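Local coordinates for cellulose-binding protein, X158 (Saccharophagus degradans, PDB 2X34) that binds ubiquinone-8 along the interior of its YceI-like beta domain and is probably a polyisoprenoid carrier implicated in plant cell wall breakdown, at residues Leu104-Val109 with Tyr142-Gly147; Leu14-Ser19 with Glu26-Asp31. All coordinates share one frame; numbering follows the deposited sequence.

Contact 1. Residues Leu104-Val109 with Tyr142-Gly147; sequences LDLHGV and YSLEAG. With UQ8 (Ubiquinone-8), chain C.
The imidazole of His107, extended away from its own amide (chi1 -162°), reaches the carbonyl oxygen of Tyr142, while Tyr142, its CG turned beside its own N (chi1 -59°), sends its ring back along the strand that leads up to His107. His107 ND1 donates to Tyr142 O at 2.9 Å, the acceptor lying near the imidazole plane and the bond somewhat bent, with 146° at the hydrogen. Leu144 CD2 rests on a face of the same ring, 3.5 Å from its centroid, a CH-pi contact displaced toward the rim. At the far end of the imidazole NE2 is hydrogen-bonded to Glu69, so both ring nitrogens are engaged, which is likely to fix the rotation of the ring.

The phenol of Tyr142 is received by aliphatic groups. Leu106 CD2 sits over one of its faces, 4.2 Å from the centroid, and Leu104 CD2 meets CZ at 3.7 Å. At the ring edge CD1 approaches Val109 O to 3.1 Å. Leu106 CD1 and Leu104 CD2 also touch the isoprenoid tail of the quinone, at C25 and C27.

The type I' turn Leu106-Val109 joins strand 95-106 to strand 109-121, and the loop packed against it leads into helix 145-154; Leu104 also touches Val78 of strand 75-81, and both Leu104 and Tyr142 lean on Ile113.

Contact 2. Residues Leu14-Ser19 with Glu26-Asp31; sequences LNFVSS and ETHRFD. With UQ8 (Ubiquinone-8), chain C.
The Phe16 ring is sandwiched: His28 CB lies over one face, 3.8 Å from the centroid in a CH-pi contact, and C22 of the ubiquinone tail lies over the other. Phe30 is turned only 27° from the plane of Phe16 but is slid aside, so the two rings barely overlap and meet through their CE2 atoms at 3.4 Å. Leu14 CD2 comes to the edge of the Phe30 ring, 3.7 Å from Phe30 CD2. At the edge of the imidazole, His28 NE2 donates to Ser18 OG at 2.8 Å, close to the ring plane. Ser18 OG in turn donates to a water, which donates to Glu26 OE1; Glu26 OE2 forms a salt bridge with Arg59.

These residues belong to the beta hairpin of strands 3-20 and 24-38, antiparallel neighbours in the curled sheet of the YceI-like domain. Phe16 with His28 and Ser18 with Glu26 are hydrogen-bonded pairs; His28 N reaches Phe16 O at 2.8 Å. Replacing Phe16 with an alanine would probably open a gap between His28 CB and the quinone tail and leave Phe30 without its aromatic neighbour.

On the other face of the hairpin, Asn15 CB touches Thr27 CG2 at 3.6 Å, and Val17 CG2 packs beside Thr27 OG1. On the pocket side, Phe30 CZ meets C25 of the tail at 3.7 Å, while Leu14 CD1 borders C31.

How the contacts relate
Contact 2 comes first along the chain, in the hairpin of strands 3-20 and 24-38, and is complete before contact 1 begins at the end of strand 95-106. Their centres are about 16 Å apart and their nearest atoms about 7 Å, with no direct touch. Both reach the same antiparallel sheet, which curls so that the ubiquinone-8 tail is met by residues of each: Leu104 and Leu106 from contact 1, and Leu14, Phe16, Ser18 and Phe30 from contact 2. The methyl branch C25 is approached by both Leu106 and Phe30. Sequence-distant parts of the YceI-like domain therefore share in lining the largely apolar part of the pocket that holds the isoprenoid tail.

Contact 1. Residues Leu104-Val109 with Tyr142-Gly147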
loop_
_atom_site.group_PDB
_atom_site.type_symbol
_atom_site.label_atom_id
_atom_site.label_comp_id
_atom_site.label_asym_id
_atom_site.label_seq_id
_atom_site.Cartn_x
_atom_site.Cartn_y
_atom_site.Cartn_z
ATOM N N LEU A 104 -2.259 -0.662 -9.388
ATOM C CA LEU A 104 -1.883 0.413 -8.479
ATOM C C LEU A 104 -1.986 1.687 -9.264
ATOM O O LEU A 104 -1.272 1.883 -10.252
ATOM C CB LEU A 104 -0.466 0.230 -7.920
ATOM C CG LEU A 104 0.104 1.403 -7.095
ATOM C CD1 LEU A 104 -0.770 1.748 -5.875
ATOM C CD2 LEU A 104 1.535 1.086 -6.640
ATOM N N ASP A 105 -2.891 2.542 -8.852
ATOM C CA ASP A 105 -2.991 3.862 -9.433
ATOM C C ASP A 105 -2.262 4.828 -8.513
ATOM O O ASP A 105 -2.811 5.245 -7.487
ATOM C CB ASP A 105 -4.474 4.225 -9.611
ATOM C CG ASP A 105 -4.710 5.665 -10.098
ATOM O OD1 ASP A 105 -3.789 6.361 -10.574
ATOM O OD2 ASP A 105 -5.868 6.107 -9.970
ATOM N N LEU A 106 -1.043 5.198 -8.908
ATOM C CA LEU A 106 -0.176 6.060 -8.098
ATOM C C LEU A 106 0.465 7.136 -8.950
ATOM O O LEU A 106 0.995 6.861 -10.030
ATOM C CB LEU A 106 0.904 5.217 -7.413
ATOM C CG LEU A 106 2.110 5.871 -6.734
ATOM C CD1 LEU A 106 1.638 6.720 -5.537
ATOM C CD2 LEU A 106 3.122 4.789 -6.311
ATOM N N HIS A 107 0.418 8.370 -8.459
ATOM C CA HIS A 107 1.076 9.480 -9.152
ATOM C C HIS A 107 0.684 9.611 -10.623
ATOM O O HIS A 107 1.518 9.900 -11.488
ATOM C CB HIS A 107 2.577 9.358 -9.004
ATOM C CG HIS A 107 3.289 10.632 -9.285
ATOM N ND1 HIS A 107 4.229 10.758 -10.284
ATOM C CD2 HIS A 107 3.129 11.864 -8.754
ATOM C CE1 HIS A 107 4.651 12.012 -10.323
ATOM N NE2 HIS A 107 4.009 12.697 -9.397
ATOM N N GLY A 108 -0.589 9.361 -10.902
ATOM C CA GLY A 108 -1.123 9.489 -12.237
ATOM C C GLY A 108 -0.690 8.423 -13.224
ATOM O O GLY A 108 -0.853 8.616 -14.409
ATOM N N VAL A 109 -0.138 7.305 -12.750
ATOM C CA VAL A 109 0.305 6.225 -13.624
ATOM C C VAL A 109 -0.197 4.877 -13.113
ATOM O O VAL A 109 0.411 4.309 -12.216
ATOM C CB VAL A 109 1.852 6.126 -13.707
ATOM C CG1 VAL A 109 2.263 5.024 -14.714
ATOM C CG2 VAL A 109 2.455 7.442 -14.091
ATOM N N TYR A 142 6.333 4.774 -11.693
ATOM C CA TYR A 142 5.214 5.700 -11.419
ATOM C C TYR A 142 5.651 7.161 -11.591
ATOM O O TYR A 142 5.038 8.079 -11.033
ATOM C CB TYR A 142 4.622 5.418 -10.029
ATOM C CG TYR A 142 4.119 3.973 -9.929
ATOM C CD1 TYR A 142 2.833 3.648 -10.325
ATOM C CD2 TYR A 142 4.949 2.940 -9.520
ATOM C CE1 TYR A 142 2.380 2.352 -10.296
ATOM C CE2 TYR A 142 4.498 1.630 -9.496
ATOM C CZ TYR A 142 3.207 1.349 -9.895
ATOM O OH TYR A 142 2.714 0.062 -9.878
ATOM N N SER A 143 6.689 7.371 -12.407
ATOM C CA SER A 143 7.221 8.711 -12.680
ATOM C C SER A 143 7.503 9.502 -11.405
ATOM O O SER A 143 7.211 10.705 -11.345
ATOM C CB SER A 143 6.243 9.493 -13.558
ATOM O OG SER A 143 6.036 8.859 -14.801
ATOM N N LEU A 144 8.059 8.817 -10.401
ATOM C CA LEU A 144 8.453 9.404 -9.139
ATOM C C LEU A 144 9.951 9.637 -8.976
ATOM O O LEU A 144 10.385 10.098 -7.930
ATOM C CB LEU A 144 7.944 8.524 -7.991
ATOM C CG LEU A 144 6.425 8.569 -7.791
ATOM C CD1 LEU A 144 5.968 7.521 -6.758
ATOM C CD2 LEU A 144 5.974 9.946 -7.333
ATOM N N GLU A 145 10.752 9.365 -10.007
ATOM C CA GLU A 145 12.196 9.488 -9.866
ATOM C C GLU A 145 12.616 10.962 -9.825
ATOM O O GLU A 145 13.562 11.303 -9.122
ATOM C CB GLU A 145 12.957 8.665 -10.933
ATOM C CG GLU A 145 12.880 9.199 -12.379
ATOM C CD GLU A 145 11.658 8.756 -13.210
ATOM O OE1 GLU A 145 10.554 8.510 -12.659
ATOM O OE2 GLU A 145 11.811 8.700 -14.463
ATOM N N ALA A 146 11.885 11.835 -10.520
ATOM C CA ALA A 146 12.148 13.276 -10.461
ATOM C C ALA A 146 11.900 13.788 -9.056
ATOM O O ALA A 146 12.698 14.580 -8.517
ATOM C CB ALA A 146 11.288 14.059 -11.503
ATOM N N GLY A 147 10.800 13.342 -8.453
ATOM C CA GLY A 147 10.503 13.658 -7.043
ATOM C C GLY A 147 11.612 13.262 -6.077
ATOM O O GLY A 147 11.993 14.046 -5.195
HETATM C C45 UQ8 C . -6.995 -10.978 -1.649
HETATM C C44 UQ8 C . -8.022 -10.195 -0.913
HETATM C C46 UQ8 C . -9.052 -11.007 -0.157
HETATM C C43 UQ8 C . -8.046 -8.842 -0.895
HETATM C C42 UQ8 C . -7.075 -7.905 -1.599
HETATM C C41 UQ8 C . -6.744 -6.776 -0.602
HETATM C C39 UQ8 C . -5.833 -5.762 -1.232
HETATM C C40 UQ8 C . -6.493 -4.724 -2.086
HETATM C C38 UQ8 C . -4.502 -5.825 -1.042
HETATM C C37 UQ8 C . -3.502 -4.851 -1.635
HETATM C C36 UQ8 C . -2.611 -5.614 -2.617
HETATM C C34 UQ8 C . -1.412 -4.853 -3.150
HETATM C C35 UQ8 C . -0.463 -5.607 -4.046
HETATM C C33 UQ8 C . -1.190 -3.564 -2.825
HETATM C C32 UQ8 C . -0.005 -2.750 -3.367
HETATM C C31 UQ8 C . 0.595 -1.888 -2.251
HETATM C C29 UQ8 C . 1.500 -0.800 -2.803
HETATM C C30 UQ8 C . 2.711 -1.162 -3.633
HETATM C C28 UQ8 C . 1.198 0.479 -2.520
HETATM C C27 UQ8 C . 2.020 1.687 -2.979
HETATM C C26 UQ8 C . 2.613 2.278 -1.687
HETATM C C24 UQ8 C . 3.380 3.579 -1.891
HETATM C C25 UQ8 C . 2.656 4.853 -2.222
HETATM C C23 UQ8 C . 4.707 3.524 -1.751
HETATM C C22 UQ8 C . 5.700 4.669 -1.891
HETATM C C21 UQ8 C . 6.398 4.595 -3.265
HETATM C C19 UQ8 C . 7.698 5.368 -3.391
HETATM C C20 UQ8 C . 8.473 5.200 -4.670
HETATM C C18 UQ8 C . 8.172 6.165 -2.405
HETATM C C17 UQ8 C . 9.493 6.956 -2.530
HETATM C C16 UQ8 C . 10.107 6.990 -1.133
HETATM C C14 UQ8 C . 11.459 7.671 -0.927
HETATM C C15 UQ8 C . 12.701 7.093 -1.561
HETATM C C13 UQ8 C . 11.507 8.780 -0.136
HETATM C C12 UQ8 C . 12.780 9.570 0.187
HETATM C C11 UQ8 C . 12.798 10.009 1.666
HETATM C C9 UQ8 C . 14.110 10.691 1.949
HETATM C C10 UQ8 C . 15.310 9.799 2.213
HETATM C C8 UQ8 C . 14.138 12.038 1.968
HETATM C C7 UQ8 C . 15.341 12.938 2.219
HETATM C C6 UQ8 C . 15.046 13.858 3.372
HETATM C C1 UQ8 C . 14.223 15.109 3.287
HETATM C C1M UQ8 C . 13.631 15.647 2.008
HETATM C C2 UQ8 C . 14.005 15.895 4.535
HETATM O O2 UQ8 C . 13.349 16.935 4.500
HETATM C C3 UQ8 C . 14.573 15.483 5.836
HETATM O O3 UQ8 C . 14.318 16.242 6.964
HETATM C C3M UQ8 C . 14.583 17.650 7.076
HETATM C C4 UQ8 C . 15.371 14.236 5.889
HETATM O O4 UQ8 C . 15.899 13.738 7.048
HETATM C C4M UQ8 C . 16.651 14.571 7.937
HETATM C C5 UQ8 C . 15.593 13.457 4.676
HETATM O O5 UQ8 C . 16.211 12.412 4.791
#

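Contact 2. Residues Leu14-Ser19 with Glu26-Asp31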
loop_
_atom_site.group_PDB
_atom_site.type_symbol
_atom_site.label_atom_id
_atom_site.label_comp_id
_atom_site.label_asym_id
_atom_site.label_seq_id
_atom_site.Cartn_x
_atom_site.Cartn_y
_atom_site.Cartn_z
ATOM N N LEU A 14 0.224 0.058 6.229
ATOM C CA LEU A 14 1.043 -0.091 5.049
ATOM C C LEU A 14 2.268 0.811 5.200
ATOM O O LEU A 14 2.147 2.043 5.406
ATOM C CB LEU A 14 0.279 0.210 3.777
ATOM C CG LEU A 14 1.080 0.056 2.484
ATOM C CD1 LEU A 14 0.149 -0.211 1.301
ATOM C CD2 LEU A 14 1.952 1.288 2.238
ATOM N N ASN A 15 3.428 0.160 5.139
ATOM C CA ASN A 15 4.717 0.784 5.382
ATOM C C ASN A 15 5.512 0.801 4.075
ATOM O O ASN A 15 5.272 -0.010 3.165
ATOM C CB ASN A 15 5.521 -0.017 6.428
ATOM C CG ASN A 15 4.892 -0.016 7.813
ATOM O OD1 ASN A 15 4.063 0.843 8.160
ATOM N ND2 ASN A 15 5.302 -0.979 8.626
ATOM N N PHE A 16 6.454 1.721 3.977
ATOM C CA PHE A 16 7.442 1.683 2.882
ATOM C C PHE A 16 8.806 2.104 3.396
ATOM O O PHE A 16 8.896 2.807 4.402
ATOM C CB PHE A 16 7.004 2.521 1.678
ATOM C CG PHE A 16 6.823 3.983 1.963
ATOM C CD1 PHE A 16 7.793 4.909 1.575
ATOM C CD2 PHE A 16 5.661 4.442 2.555
ATOM C CE1 PHE A 16 7.632 6.255 1.819
ATOM C CE2 PHE A 16 5.486 5.786 2.813
ATOM C CZ PHE A 16 6.472 6.704 2.445
ATOM N N VAL A 17 9.861 1.676 2.714
ATOM C CA VAL A 17 11.202 1.841 3.241
ATOM C C VAL A 17 12.084 2.651 2.278
ATOM O O VAL A 17 12.226 2.299 1.105
ATOM C CB VAL A 17 11.842 0.470 3.566
ATOM C CG1 VAL A 17 13.279 0.643 4.118
ATOM C CG2 VAL A 17 10.961 -0.345 4.551
ATOM N N SER A 18 12.669 3.734 2.778
ATOM C CA SER A 18 13.664 4.458 2.006
ATOM C C SER A 18 15.046 4.084 2.469
ATOM O O SER A 18 15.232 3.665 3.629
ATOM C CB SER A 18 13.504 5.975 2.144
ATOM O OG SER A 18 13.639 6.408 3.483
ATOM N N SER A 19 16.016 4.288 1.572
ATOM C CA SER A 19 17.428 4.203 1.900
ATOM C C SER A 19 18.156 5.452 1.393
ATOM O O SER A 19 18.050 5.777 0.220
ATOM C CB SER A 19 18.041 2.969 1.242
ATOM O OG SER A 19 19.411 2.890 1.583
ATOM N N GLU A 26 14.992 3.738 6.554
ATOM C CA GLU A 26 13.928 4.257 7.398
ATOM C C GLU A 26 12.602 3.719 6.907
ATOM O O GLU A 26 12.330 3.757 5.710
ATOM C CB GLU A 26 13.903 5.785 7.350
ATOM C CG GLU A 26 15.105 6.446 7.998
ATOM C CD GLU A 26 15.131 7.929 7.729
ATOM O OE1 GLU A 26 15.553 8.339 6.638
ATOM O OE2 GLU A 26 14.703 8.680 8.615
ATOM N N THR A 27 11.782 3.221 7.829
ATOM C CA THR A 27 10.430 2.781 7.503
ATOM C C THR A 27 9.427 3.902 7.798
ATOM O O THR A 27 9.388 4.473 8.912
ATOM C CB THR A 27 10.078 1.506 8.266
ATOM O OG1 THR A 27 11.105 0.538 8.051
ATOM C CG2 THR A 27 8.755 0.939 7.820
ATOM N N HIS A 28 8.641 4.224 6.780
ATOM C CA HIS A 28 7.588 5.236 6.846
ATOM C C HIS A 28 6.225 4.562 6.728
ATOM O O HIS A 28 6.122 3.423 6.272
ATOM C CB HIS A 28 7.765 6.252 5.722
ATOM C CG HIS A 28 9.185 6.668 5.506
ATOM N ND1 HIS A 28 9.897 7.387 6.443
ATOM C CD2 HIS A 28 10.036 6.426 4.485
ATOM C CE1 HIS A 28 11.125 7.585 5.994
ATOM N NE2 HIS A 28 11.237 7.014 4.806
ATOM N N ARG A 29 5.179 5.262 7.122
ATOM C CA ARG A 29 3.832 4.696 7.063
ATOM C C ARG A 29 2.855 5.721 6.476
ATOM O O ARG A 29 3.148 6.929 6.411
ATOM C CB ARG A 29 3.380 4.237 8.466
ATOM C CG ARG A 29 3.335 5.339 9.507
ATOM C CD ARG A 29 2.807 4.868 10.875
ATOM N NE ARG A 29 2.721 5.966 11.864
ATOM C CZ ARG A 29 1.977 5.951 12.977
ATOM N NH1 ARG A 29 1.197 4.909 13.275
ATOM N NH2 ARG A 29 1.992 6.996 13.806
ATOM N N PHE A 30 1.727 5.207 5.994
ATOM C CA PHE A 30 0.537 6.007 5.706
ATOM C C PHE A 30 -0.427 5.733 6.841
ATOM O O PHE A 30 -0.825 4.585 7.062
ATOM C CB PHE A 30 -0.067 5.640 4.343
ATOM C CG PHE A 30 0.843 5.949 3.185
ATOM C CD1 PHE A 30 1.012 7.253 2.745
ATOM C CD2 PHE A 30 1.559 4.942 2.544
ATOM C CE1 PHE A 30 1.847 7.553 1.668
ATOM C CE2 PHE A 30 2.402 5.234 1.495
ATOM C CZ PHE A 30 2.557 6.534 1.049
ATOM N N ASP A 31 -0.754 6.784 7.589
ATOM C CA ASP A 31 -1.603 6.660 8.768
ATOM C C ASP A 31 -3.094 6.491 8.440
ATOM O O ASP A 31 -3.884 6.124 9.321
ATOM C CB ASP A 31 -1.393 7.856 9.697
ATOM C CG ASP A 31 -0.035 7.823 10.386
ATOM O OD1 ASP A 31 0.555 6.722 10.476
ATOM O OD2 ASP A 31 0.450 8.892 10.791
HETATM C C45 UQ8 C . -6.995 -10.978 -1.649
HETATM C C44 UQ8 C . -8.022 -10.195 -0.913
HETATM C C46 UQ8 C . -9.052 -11.007 -0.157
HETATM C C43 UQ8 C . -8.046 -8.842 -0.895
HETATM C C42 UQ8 C . -7.075 -7.905 -1.599
HETATM C C41 UQ8 C . -6.744 -6.776 -0.602
HETATM C C39 UQ8 C . -5.833 -5.762 -1.232
HETATM C C40 UQ8 C . -6.493 -4.724 -2.086
HETATM C C38 UQ8 C . -4.502 -5.825 -1.042
HETATM C C37 UQ8 C . -3.502 -4.851 -1.635
HETATM C C36 UQ8 C . -2.611 -5.614 -2.617
HETATM C C34 UQ8 C . -1.412 -4.853 -3.150
HETATM C C35 UQ8 C . -0.463 -5.607 -4.046
HETATM C C33 UQ8 C . -1.190 -3.564 -2.825
HETATM C C32 UQ8 C . -0.005 -2.750 -3.367
HETATM C C31 UQ8 C . 0.595 -1.888 -2.251
HETATM C C29 UQ8 C . 1.500 -0.800 -2.803
HETATM C C30 UQ8 C . 2.711 -1.162 -3.633
HETATM C C28 UQ8 C . 1.198 0.479 -2.520
HETATM C C27 UQ8 C . 2.020 1.687 -2.979
HETATM C C26 UQ8 C . 2.613 2.278 -1.687
HETATM C C24 UQ8 C . 3.380 3.579 -1.891
HETATM C C25 UQ8 C . 2.656 4.853 -2.222
HETATM C C23 UQ8 C . 4.707 3.524 -1.751
HETATM C C22 UQ8 C . 5.700 4.669 -1.891
HETATM C C21 UQ8 C . 6.398 4.595 -3.265
HETATM C C19 UQ8 C . 7.698 5.368 -3.391
HETATM C C20 UQ8 C . 8.473 5.200 -4.670
HETATM C C18 UQ8 C . 8.172 6.165 -2.405
HETATM C C17 UQ8 C . 9.493 6.956 -2.530
HETATM C C16 UQ8 C . 10.107 6.990 -1.133
HETATM C C14 UQ8 C . 11.459 7.671 -0.927
HETATM C C15 UQ8 C . 12.701 7.093 -1.561
HETATM C C13 UQ8 C . 11.507 8.780 -0.136
HETATM C C12 UQ8 C . 12.780 9.570 0.187
HETATM C C11 UQ8 C . 12.798 10.009 1.666
HETATM C C9 UQ8 C . 14.110 10.691 1.949
HETATM C C10 UQ8 C . 15.310 9.799 2.213
HETATM C C8 UQ8 C . 14.138 12.038 1.968
HETATM C C7 UQ8 C . 15.341 12.938 2.219
HETATM C C6 UQ8 C . 15.046 13.858 3.372
HETATM C C1 UQ8 C . 14.223 15.109 3.287
HETATM C C1M UQ8 C . 13.631 15.647 2.008
HETATM C C2 UQ8 C . 14.005 15.895 4.535
HETATM O O2 UQ8 C . 13.349 16.935 4.500
HETATM C C3 UQ8 C . 14.573 15.483 5.836
HETATM O O3 UQ8 C . 14.318 16.242 6.964
HETATM C C3M UQ8 C . 14.583 17.650 7.076
HETATM C C4 UQ8 C . 15.371 14.236 5.889
HETATM O O4 UQ8 C . 15.899 13.738 7.048
HETATM C C4M UQ8 C . 16.651 14.571 7.937
HETATM C C5 UQ8 C . 15.593 13.457 4.676
HETATM O O5 UQ8 C . 16.211 12.412 4.791
HETATM O O HOH W 1 -0.093 2.392 8.089
HETATM O O HOH W 2 16.041 6.838 4.518
#